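Local coordinates for protein cellobiohydrolase CHBI (Daphnia pulex, PDB 4XNN) that probably hydrolyses beta-1,4-glucosidic linkages in cellulose and releases cellobiose, as a family 7 glycoside hydrolase, at residues R39-T44 / N70-V76; N224-Q228 / R409-P413. All blocks are in the same frame, centred on the assembly; numbering follows the deposited sequence.

Interaction 1 (R39-T44 / N70-V76)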
loop_
_atom_site.group_PDB
_atom_site.type_symbol
_atom_site.label_atom_id
_atom_site.label_comp_id
_atom_site.label_asym_id
_atom_site.label_seq_id
_atom_site.Cartn_x
_atom_site.Cartn_y
_atom_site.Cartn_z
ATOM N N ARG A 39 -7.298 -11.965 -9.593
ATOM C CA ARG A 39 -7.916 -12.406 -10.847
ATOM C C ARG A 39 -8.091 -13.930 -10.848
ATOM O O ARG A 39 -7.278 -14.681 -10.301
ATOM C CB ARG A 39 -7.090 -12.031 -12.047
ATOM C CG ARG A 39 -7.088 -10.525 -12.343
ATOM C CD ARG A 39 -6.117 -10.131 -13.452
ATOM N NE ARG A 39 -5.986 -8.666 -13.435
ATOM C CZ ARG A 39 -6.897 -7.812 -13.910
ATOM N NH1 ARG A 39 -7.927 -8.249 -14.575
ATOM N NH2 ARG A 39 -6.724 -6.504 -13.786
ATOM N N TRP A 40 -9.181 -14.348 -11.468
ATOM C CA TRP A 40 -9.414 -15.744 -11.802
ATOM C C TRP A 40 -8.252 -16.274 -12.655
ATOM O O TRP A 40 -7.919 -15.684 -13.677
ATOM C CB TRP A 40 -10.762 -15.861 -12.539
ATOM C CG TRP A 40 -11.140 -17.273 -12.985
ATOM C CD1 TRP A 40 -10.853 -18.442 -12.356
ATOM C CD2 TRP A 40 -11.862 -17.624 -14.157
ATOM N NE1 TRP A 40 -11.340 -19.515 -13.075
ATOM C CE2 TRP A 40 -11.963 -19.051 -14.187
ATOM C CE3 TRP A 40 -12.403 -16.894 -15.193
ATOM C CZ2 TRP A 40 -12.615 -19.757 -15.213
ATOM C CZ3 TRP A 40 -13.059 -17.602 -16.256
ATOM C CH2 TRP A 40 -13.157 -19.016 -16.240
ATOM N N ALA A 41 -7.639 -17.371 -12.207
ATOM C CA ALA A 41 -6.610 -18.080 -12.964
ATOM C C ALA A 41 -7.119 -19.461 -13.408
ATOM O O ALA A 41 -7.536 -20.291 -12.592
ATOM C CB ALA A 41 -5.340 -18.235 -12.142
ATOM N N HIS A 42 -7.074 -19.710 -14.702
ATOM C CA HIS A 42 -7.680 -20.929 -15.270
ATOM C C HIS A 42 -6.872 -21.347 -16.474
ATOM O O HIS A 42 -6.005 -20.584 -16.953
ATOM C CB HIS A 42 -9.125 -20.621 -15.686
ATOM C CG HIS A 42 -9.219 -19.599 -16.773
ATOM N ND1 HIS A 42 -8.875 -19.865 -18.090
ATOM C CD2 HIS A 42 -9.600 -18.296 -16.740
ATOM C CE1 HIS A 42 -9.041 -18.776 -18.816
ATOM N NE2 HIS A 42 -9.476 -17.809 -18.020
ATOM N N THR A 43 -7.162 -22.559 -16.974
ATOM C CA THR A 43 -6.454 -23.109 -18.134
ATOM C C THR A 43 -6.548 -22.221 -19.291
ATOM O O THR A 43 -7.567 -21.565 -19.505
ATOM C CB THR A 43 -6.959 -24.525 -18.542
ATOM O OG1 THR A 43 -8.398 -24.560 -18.594
ATOM C CG2 THR A 43 -6.447 -25.566 -17.542
ATOM N N THR A 44 -5.483 -22.170 -20.054
ATOM C CA THR A 44 -5.445 -21.253 -21.164
ATOM C C THR A 44 -6.467 -21.533 -22.281
ATOM O O THR A 44 -6.856 -20.593 -22.989
ATOM C CB THR A 44 -4.042 -21.159 -21.794
ATOM O OG1 THR A 44 -3.065 -21.384 -20.799
ATOM C CG2 THR A 44 -3.806 -19.765 -22.354
ATOM N N ASN A 70 0.322 -23.652 -18.704
ATOM C CA ASN A 70 -1.021 -24.184 -18.754
ATOM C C ASN A 70 -2.099 -23.168 -18.355
ATOM O O ASN A 70 -3.282 -23.427 -18.543
ATOM C CB ASN A 70 -1.168 -25.386 -17.834
ATOM C CG ASN A 70 -0.316 -26.553 -18.265
ATOM O OD1 ASN A 70 0.083 -26.640 -19.415
ATOM N ND2 ASN A 70 0.032 -27.402 -17.330
ATOM N N CYS A 71 -1.708 -22.035 -17.778
ATOM C CA CYS A 71 -2.697 -21.207 -17.088
ATOM C C CYS A 71 -2.708 -19.797 -17.600
ATOM O O CYS A 71 -1.766 -19.375 -18.215
ATOM C CB CYS A 71 -2.426 -21.226 -15.587
ATOM S SG CYS A 71 -2.565 -22.929 -14.921
ATOM N N ALA A 72 -3.773 -19.076 -17.276
ATOM C CA ALA A 72 -3.904 -17.687 -17.658
ATOM C C ALA A 72 -4.741 -16.934 -16.643
ATOM O O ALA A 72 -5.605 -17.536 -16.000
ATOM C CB ALA A 72 -4.576 -17.581 -19.039
ATOM N N ILE A 73 -4.503 -15.623 -16.560
ATOM C CA ILE A 73 -5.327 -14.725 -15.732
ATOM C C ILE A 73 -6.332 -13.947 -16.579
ATOM O O ILE A 73 -5.991 -13.482 -17.642
ATOM C CB ILE A 73 -4.463 -13.750 -14.902
ATOM C CG1 ILE A 73 -3.625 -12.815 -15.752
ATOM C CG2 ILE A 73 -3.526 -14.520 -13.986
ATOM C CD1 ILE A 73 -2.820 -11.771 -14.979
ATOM N N ASP A 74 -7.547 -13.747 -16.090
ATOM C CA ASP A 74 -8.564 -13.124 -16.907
ATOM C C ASP A 74 -9.002 -11.716 -16.449
ATOM O O ASP A 74 -8.527 -11.148 -15.432
ATOM C CB ASP A 74 -9.758 -14.056 -17.007
ATOM C CG ASP A 74 -10.207 -14.282 -18.467
ATOM O OD1 ASP A 74 -10.564 -13.256 -19.087
ATOM O OD2 ASP A 74 -10.179 -15.465 -18.971
ATOM N N GLY A 75 -9.884 -11.110 -17.242
ATOM C CA GLY A 75 -10.160 -9.684 -17.089
ATOM C C GLY A 75 -11.254 -9.452 -16.110
ATOM O O GLY A 75 -11.905 -10.354 -15.727
ATOM N N VAL A 76 -11.427 -8.210 -15.660
ATOM C CA VAL A 76 -12.525 -7.853 -14.817
ATOM C C VAL A 76 -13.420 -6.826 -15.587
ATOM O O VAL A 76 -12.980 -5.728 -15.958
ATOM C CB VAL A 76 -12.072 -7.465 -13.373
ATOM C CG1 VAL A 76 -10.573 -7.572 -13.153
ATOM C CG2 VAL A 76 -12.710 -6.231 -12.812
HETATM O O HOH W 1 -10.436 -12.411 -13.167
#

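Interaction 2 (N224-Q228 / R409-P413)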
loop_
_atom_site.group_PDB
_atom_site.type_symbol
_atom_site.label_atom_id
_atom_site.label_comp_id
_atom_site.label_asym_id
_atom_site.label_seq_id
_atom_site.Cartn_x
_atom_site.Cartn_y
_atom_site.Cartn_z
ATOM N N ASN A 224 -6.860 3.749 9.789
ATOM C CA ASN A 224 -8.309 3.561 10.068
ATOM C C ASN A 224 -8.759 4.779 10.875
ATOM O O ASN A 224 -7.991 5.770 10.923
ATOM C CB ASN A 224 -8.558 2.222 10.735
ATOM C CG ASN A 224 -7.734 2.026 12.011
ATOM O OD1 ASN A 224 -7.672 2.879 12.881
ATOM N ND2 ASN A 224 -7.141 0.859 12.127
ATOM N N LYS A 225 -10.004 4.793 11.414
ATOM C CA LYS A 225 -10.469 5.972 12.121
ATOM C C LYS A 225 -9.740 6.182 13.445
ATOM O O LYS A 225 -9.884 7.228 14.018
ATOM C CB LYS A 225 -11.976 5.913 12.367
ATOM C CG LYS A 225 -12.327 4.968 13.485
ATOM C CD LYS A 225 -13.811 4.613 13.448
ATOM C CE LYS A 225 -14.299 4.277 14.829
ATOM N NZ LYS A 225 -15.765 3.959 14.828
ATOM N N GLN A 226 -8.999 5.173 13.932
ATOM C CA GLN A 226 -8.311 5.275 15.220
ATOM C C GLN A 226 -6.860 5.789 15.226
ATOM O O GLN A 226 -6.447 6.512 16.163
ATOM C CB GLN A 226 -8.375 3.927 15.928
ATOM C CG GLN A 226 -9.791 3.339 16.021
ATOM C CD GLN A 226 -10.652 4.063 17.071
ATOM O OE1 GLN A 226 -10.233 5.021 17.667
ATOM N NE2 GLN A 226 -11.875 3.578 17.284
ATOM N N SER A 227 -6.086 5.344 14.238
ATOM C CA SER A 227 -4.693 5.643 14.067
ATOM C C SER A 227 -4.308 5.798 12.578
ATOM O O SER A 227 -4.919 5.212 11.726
ATOM C CB SER A 227 -3.804 4.573 14.620
ATOM O OG SER A 227 -4.039 4.432 15.975
ATOM N N GLN A 228 -3.336 6.656 12.316
ATOM C CA GLN A 228 -2.789 6.848 10.929
ATOM C C GLN A 228 -1.258 7.075 10.981
ATOM O O GLN A 228 -0.683 7.545 11.991
ATOM C CB GLN A 228 -3.491 7.993 10.185
ATOM C CG GLN A 228 -3.546 9.340 10.935
ATOM C CD GLN A 228 -2.259 10.079 11.017
ATOM O OE1 GLN A 228 -1.387 9.961 10.129
ATOM N NE2 GLN A 228 -2.098 10.834 12.093
ATOM N N ARG A 409 0.673 2.551 19.826
ATOM C CA ARG A 409 0.420 3.112 18.529
ATOM C C ARG A 409 -1.029 3.526 18.300
ATOM O O ARG A 409 -1.351 4.249 17.337
ATOM C CB ARG A 409 0.831 2.164 17.428
ATOM C CG ARG A 409 2.319 1.796 17.509
ATOM C CD ARG A 409 2.491 0.342 17.793
ATOM N NE ARG A 409 3.912 0.032 17.964
ATOM C CZ ARG A 409 4.731 -0.335 17.003
ATOM N NH1 ARG A 409 4.327 -0.353 15.755
ATOM N NH2 ARG A 409 5.986 -0.570 17.308
ATOM N N GLY A 410 -1.922 3.138 19.220
ATOM C CA GLY A 410 -3.282 3.631 19.156
ATOM C C GLY A 410 -4.009 3.073 20.314
ATOM O O GLY A 410 -3.395 2.344 21.080
ATOM N N PRO A 411 -5.306 3.376 20.434
ATOM C CA PRO A 411 -6.116 3.062 21.605
ATOM C C PRO A 411 -6.815 1.741 21.467
ATOM O O PRO A 411 -7.569 1.398 22.332
ATOM C CB PRO A 411 -7.211 4.143 21.579
ATOM C CG PRO A 411 -7.401 4.426 20.125
ATOM C CD PRO A 411 -6.055 4.204 19.458
ATOM N N CYS A 412 -6.651 1.033 20.354
ATOM C CA CYS A 412 -7.388 -0.224 20.189
ATOM C C CYS A 412 -6.968 -1.295 21.178
ATOM O O CYS A 412 -5.806 -1.390 21.541
ATOM C CB CYS A 412 -7.219 -0.770 18.806
ATOM S SG CYS A 412 -7.920 0.399 17.588
ATOM N N PRO A 413 -7.894 -2.158 21.551
ATOM C CA PRO A 413 -7.457 -3.304 22.419
ATOM C C PRO A 413 -6.535 -4.303 21.756
ATOM O O PRO A 413 -6.637 -4.558 20.549
ATOM C CB PRO A 413 -8.741 -3.990 22.765
ATOM C CG PRO A 413 -9.774 -3.503 21.809
ATOM C CD PRO A 413 -9.337 -2.134 21.305
#

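Interaction 1 (R39-T44 / N70-V76)
A two-stranded antiparallel ribbon can be stitched by backbone bonds that run past its strands and reinforced by side chains, as strands 41-43 and 71-73 illustrate, their short axes 4.4 Å apart at closest approach. Around the hydrogen-bonded pair His42 and Ala72, His42 N donates to Ala72 O (2.9 Å) and Ala72 N to His42 O (2.7 Å). Ala41 with Ile73 and Thr43 with Cys71 are the flanking non-hydrogen-bonded pairs. The ladder continues with Asp74 N to Trp40 O at 3.1 Å and Thr44 N to Asn70 O at 3.0 Å.

Two side chains add polar links. His42 NE2 donates to Asp74 OD2 at 2.6 Å, a His-carboxylate bond, while His42 ND1 donates to Thr43 O at 2.6 Å, so both ring nitrogens donate. Arg39 NH1 reaches Asp74 O at 3.1 Å and also forms a salt bridge with Glu9. One water accepts from Trp40 N and donates weakly to Asp74 O.

Few apolar contacts join in: Arg39 CD lies 4.0 Å from Ile73 CD1, and Thr44 CG2 4.0 Å from Ala72 CB. This small sheet, separate from the large one, carries the Cys50-Cys71 disulfide, holds the N-terminal segment through Asp74 to Gln6 and Ala7, and meets strand 24-34 through Arg39 and Val76. With both nitrogens donating beside a carboxylate, His42 is consistent with a protonated, positively charged imidazole.

Interaction 2 (N224-Q228 / R409-P413)
This is a loop-to-loop contact, small at 188 Å² of buried surface, between the beta-hairpin turn joining strands 212-223 and 228-233 in the concanavalin-like jelly roll of family 7 enzymes and the loop that runs from helix 390-393 towards helix 419-425. It exemplifies how a turn shaped from within can present a serine hydroxyl to a distant loop. Asn224 OD1 accepts from Gln226 N at 2.9 Å, an Asx turn, and from Ser227 N at 3.2 Å, completing an Asx motif; Asn224 N also donates to Ser227 O at 3.1 Å.

From this turn Ser227 OG donates to Arg409 O at 3.0 Å, the one hydrogen bond between the segments. The hydroxyl also lies 3.4 Å from Gly410 CA, where a beta-carbon would clash with it. Van der Waals contact does the rest: Gln226 CG is 3.8 Å from Cys412 SG, and Gln226 OE1 is 3.8 Å from Pro411 CG.

One directional bond from Ser227 and the absence of a beta-carbon at Gly410 thus let the loops approach closely, while the disulfide Cys143-Cys412 and the bond from Gln226 NE2 to Asp142 hold each to the same third segment.

Both contacts show short segments without long secondary structure being held beside a disulfide, but by different means. Interaction 1 is the more buried and the larger, although it lies farther from the centre of the chain; its two segments form a small sheet of their own, apart from the main one. Interaction 2, only partly buried, joins a turn of the main sheet to a remote loop. Repeated backbone bonding, supplemented by a His-carboxylate bond and an arginine-to-backbone bond, marks the first, a lone side-chain-to-backbone bond and van der Waals packing the second. Their centres stand about 38 Å apart on opposite sides of the chain's centre, and they do not touch.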